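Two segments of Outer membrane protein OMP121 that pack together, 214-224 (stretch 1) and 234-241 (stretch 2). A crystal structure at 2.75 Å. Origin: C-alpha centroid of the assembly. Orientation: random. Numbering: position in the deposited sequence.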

# COMPACT_ATOMS: atom_id res chain seq x y z
N TRP B 214 -8.31 -31.90 -27.53
CA TRP B 214 -8.29 -33.36 -27.54
C TRP B 214 -9.68 -33.92 -27.81
O TRP B 214 -10.14 -34.77 -27.08
N GLY B 215 -10.36 -33.44 -28.83
CA GLY B 215 -11.67 -33.94 -29.15
C GLY B 215 -11.61 -34.90 -30.31
O GLY B 215 -10.57 -35.49 -30.61
N PRO B 216 -12.74 -35.10 -30.99
CA PRO B 216 -12.76 -35.98 -32.15
C PRO B 216 -12.13 -35.35 -33.38
O PRO B 216 -11.87 -34.15 -33.46
N ARG B 217 -11.87 -36.21 -34.36
CA ARG B 217 -11.38 -35.75 -35.65
C ARG B 217 -12.46 -34.93 -36.33
O ARG B 217 -13.65 -35.25 -36.23
N PHE B 218 -12.05 -33.86 -37.00
CA PHE B 218 -13.00 -32.88 -37.50
C PHE B 218 -13.97 -33.49 -38.49
O PHE B 218 -13.58 -34.15 -39.44
N ASP B 219 -15.26 -33.26 -38.25
CA ASP B 219 -16.37 -33.86 -38.96
C ASP B 219 -16.93 -32.97 -40.04
O ASP B 219 -17.31 -33.45 -41.10
N GLY B 220 -17.02 -31.67 -39.76
CA GLY B 220 -17.89 -30.78 -40.47
C GLY B 220 -19.30 -30.76 -39.95
O GLY B 220 -20.08 -29.88 -40.33
N SER B 221 -19.66 -31.71 -39.09
CA SER B 221 -20.98 -31.73 -38.49
C SER B 221 -21.18 -30.49 -37.62
O SER B 221 -20.23 -29.84 -37.18
N MET B 222 -22.44 -30.18 -37.37
CA MET B 222 -22.78 -29.07 -36.49
C MET B 222 -22.84 -29.58 -35.06
O MET B 222 -23.63 -30.48 -34.74
N GLN B 223 -21.99 -29.03 -34.21
CA GLN B 223 -21.98 -29.35 -32.79
C GLN B 223 -22.15 -28.07 -31.99
O GLN B 223 -22.11 -26.95 -32.51
N LEU B 224 -22.37 -28.23 -30.70
CA LEU B 224 -22.48 -27.09 -29.83
C LEU B 224 -21.10 -26.66 -29.36
O LEU B 224 -20.10 -27.34 -29.58
N LYS B 234 -24.38 -21.38 -28.64
CA LYS B 234 -23.88 -21.24 -30.00
C LYS B 234 -23.65 -22.60 -30.63
O LYS B 234 -23.29 -23.58 -29.97
N LEU B 235 -23.84 -22.65 -31.95
CA LEU B 235 -23.83 -23.87 -32.74
C LEU B 235 -23.10 -23.57 -34.04
O LEU B 235 -23.45 -22.62 -34.74
N LYS B 236 -22.09 -24.38 -34.36
CA LYS B 236 -21.17 -24.09 -35.44
C LYS B 236 -20.71 -25.39 -36.07
O LYS B 236 -20.73 -26.44 -35.42
N PRO B 237 -20.28 -25.36 -37.32
CA PRO B 237 -19.74 -26.57 -37.93
C PRO B 237 -18.40 -26.93 -37.32
O PRO B 237 -17.55 -26.08 -37.09
N TYR B 238 -18.23 -28.22 -37.06
CA TYR B 238 -17.03 -28.72 -36.39
C TYR B 238 -15.90 -28.82 -37.41
O TYR B 238 -15.62 -29.86 -37.99
N VAL B 239 -15.25 -27.68 -37.64
CA VAL B 239 -14.16 -27.60 -38.60
C VAL B 239 -13.00 -26.86 -37.96
O VAL B 239 -13.16 -26.17 -36.96
N ALA B 240 -11.83 -26.99 -38.57
CA ALA B 240 -10.66 -26.32 -38.05
C ALA B 240 -10.58 -24.89 -38.56
O ALA B 240 -11.01 -24.58 -39.67
N MET B 241 -10.01 -24.02 -37.73
CA MET B 241 -9.79 -22.62 -38.09
C MET B 241 -8.30 -22.35 -37.95
O MET B 241 -7.86 -21.75 -36.96

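Tyr238 is the main bump of this contact: with chi1 t (-165°), it lays its ring along the loop of stretch 1; stretch 1 as a whole covers 165 Å² of the residue. Gly215 and Pro216 form the hollow for its tip. Pro216 CG lies 3.7 Å from Tyr238 CE2, and Tyr238 OH gives a weak hydrogen bond to Pro216 O at 3.4 Å. The absent side chain of Gly215 leaves room for the hydroxyl, since a CB there would sit 2.8 Å from Tyr238 OH. Phe218 (chi1 m) turns its edge to one face of the tyrosine ring, CE1 to CE1 3.9 Å, with centroids 5.0 Å apart and planes at 53°. The small Ala240 lies over one face of the Phe218 ring, its CB 3.5 Å from Phe218 CE2. Backbone hydrogen bonds join Tyr238 to the loop: Gly220 N to Tyr238 O, 2.9 Å, and Tyr238 N to Ser221 O, 2.6 Å. Farther along, the antiparallel strands sort their side chains by face. On one, Met222 (chi1 m) reaches Pro237, CE to CG 3.5 Å, while Leu235 (t, p) fits CD1 against Leu224 (m, t) CD2 at 3.6 Å. On the other, Gln223 (m, m) rests CG 4.1 Å from Tyr238 CB and donates from NE2 to Ser221 OG at 3.0 Å.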

# COMPACT_ATOMS: atom_id res chain seq x y z
CB TRP B 214 -7.74 -33.90 -26.23
CG TRP B 214 -6.36 -33.45 -25.86
CD1 TRP B 214 -6.03 -32.47 -24.99
CD2 TRP B 214 -5.13 -34.02 -26.29
NE1 TRP B 214 -4.68 -32.37 -24.86
CE2 TRP B 214 -4.10 -33.32 -25.65
CE3 TRP B 214 -4.79 -35.06 -27.17
CZ2 TRP B 214 -2.76 -33.61 -25.87
CZ3 TRP B 214 -3.46 -35.35 -27.37
CH2 TRP B 214 -2.46 -34.63 -26.73
CB PRO B 216 -14.25 -36.24 -32.36
CG PRO B 216 -14.94 -35.21 -31.66
CD PRO B 216 -14.09 -34.79 -30.52
CB ARG B 217 -10.95 -36.94 -36.50
CG ARG B 217 -10.13 -36.57 -37.73
CD ARG B 217 -9.06 -37.61 -38.07
NE ARG B 217 -9.41 -38.97 -37.66
CZ ARG B 217 -8.63 -39.75 -36.94
NH1 ARG B 217 -7.44 -39.32 -36.56
NH2 ARG B 217 -9.01 -40.98 -36.61
CB PHE B 218 -12.25 -31.73 -38.14
CG PHE B 218 -11.72 -30.73 -37.16
CD1 PHE B 218 -12.59 -29.98 -36.38
CD2 PHE B 218 -10.37 -30.52 -37.02
CE1 PHE B 218 -12.11 -29.06 -35.48
CE2 PHE B 218 -9.89 -29.60 -36.12
CZ PHE B 218 -10.76 -28.87 -35.35
CB ASP B 219 -17.50 -34.17 -37.96
CG ASP B 219 -17.84 -35.63 -37.87
OD1 ASP B 219 -16.99 -36.47 -38.21
OD2 ASP B 219 -18.97 -35.94 -37.44
CB SER B 221 -21.16 -32.98 -37.64
OG SER B 221 -20.27 -32.95 -36.54
CB MET B 222 -24.09 -28.42 -36.93
CG MET B 222 -23.97 -27.70 -38.26
SD MET B 222 -24.58 -26.02 -38.20
CE MET B 222 -23.86 -25.33 -39.66
CB GLN B 223 -20.69 -30.06 -32.41
CG GLN B 223 -20.38 -31.26 -33.27
CD GLN B 223 -21.19 -32.49 -32.88
OE1 GLN B 223 -21.59 -32.64 -31.74
NE2 GLN B 223 -21.44 -33.35 -33.84
CB LEU B 224 -23.38 -27.43 -28.65
CG LEU B 224 -24.80 -27.80 -29.05
CD1 LEU B 224 -25.55 -28.38 -27.87
CD2 LEU B 224 -25.47 -26.57 -29.55
CB LYS B 234 -22.59 -20.42 -30.03
CG LYS B 234 -22.83 -18.93 -30.09
CD LYS B 234 -21.53 -18.15 -30.10
CE LYS B 234 -21.77 -16.66 -30.18
NZ LYS B 234 -20.50 -15.91 -30.35
CB LEU B 235 -25.25 -24.33 -33.02
CG LEU B 235 -25.47 -25.55 -33.89
CD1 LEU B 235 -25.13 -26.76 -33.10
CD2 LEU B 235 -26.91 -25.58 -34.30
CB LYS B 236 -19.97 -23.29 -34.94
CG LYS B 236 -18.78 -24.12 -34.56
CD LYS B 236 -17.69 -23.22 -34.04
CE LYS B 236 -16.41 -24.00 -33.82
NZ LYS B 236 -16.61 -25.48 -33.85
CB PRO B 237 -19.60 -26.19 -39.41
CG PRO B 237 -20.38 -24.95 -39.58
CD PRO B 237 -20.33 -24.25 -38.28
CB TYR B 238 -17.34 -30.06 -35.72
CG TYR B 238 -16.32 -30.50 -34.71
CD1 TYR B 238 -15.82 -29.62 -33.77
CD2 TYR B 238 -15.86 -31.81 -34.69
CE1 TYR B 238 -14.89 -30.01 -32.86
CE2 TYR B 238 -14.93 -32.21 -33.77
CZ TYR B 238 -14.45 -31.30 -32.85
OH TYR B 238 -13.52 -31.66 -31.92
CB VAL B 239 -14.57 -26.89 -39.91
CG1 VAL B 239 -15.63 -27.67 -40.63
CG2 VAL B 239 -15.05 -25.50 -39.62
CB ALA B 240 -9.39 -27.07 -38.45
CB MET B 241 -10.61 -21.69 -37.21
CG MET B 241 -12.08 -21.92 -37.33
SD MET B 241 -12.88 -20.35 -37.27
CE MET B 241 -14.59 -20.77 -37.33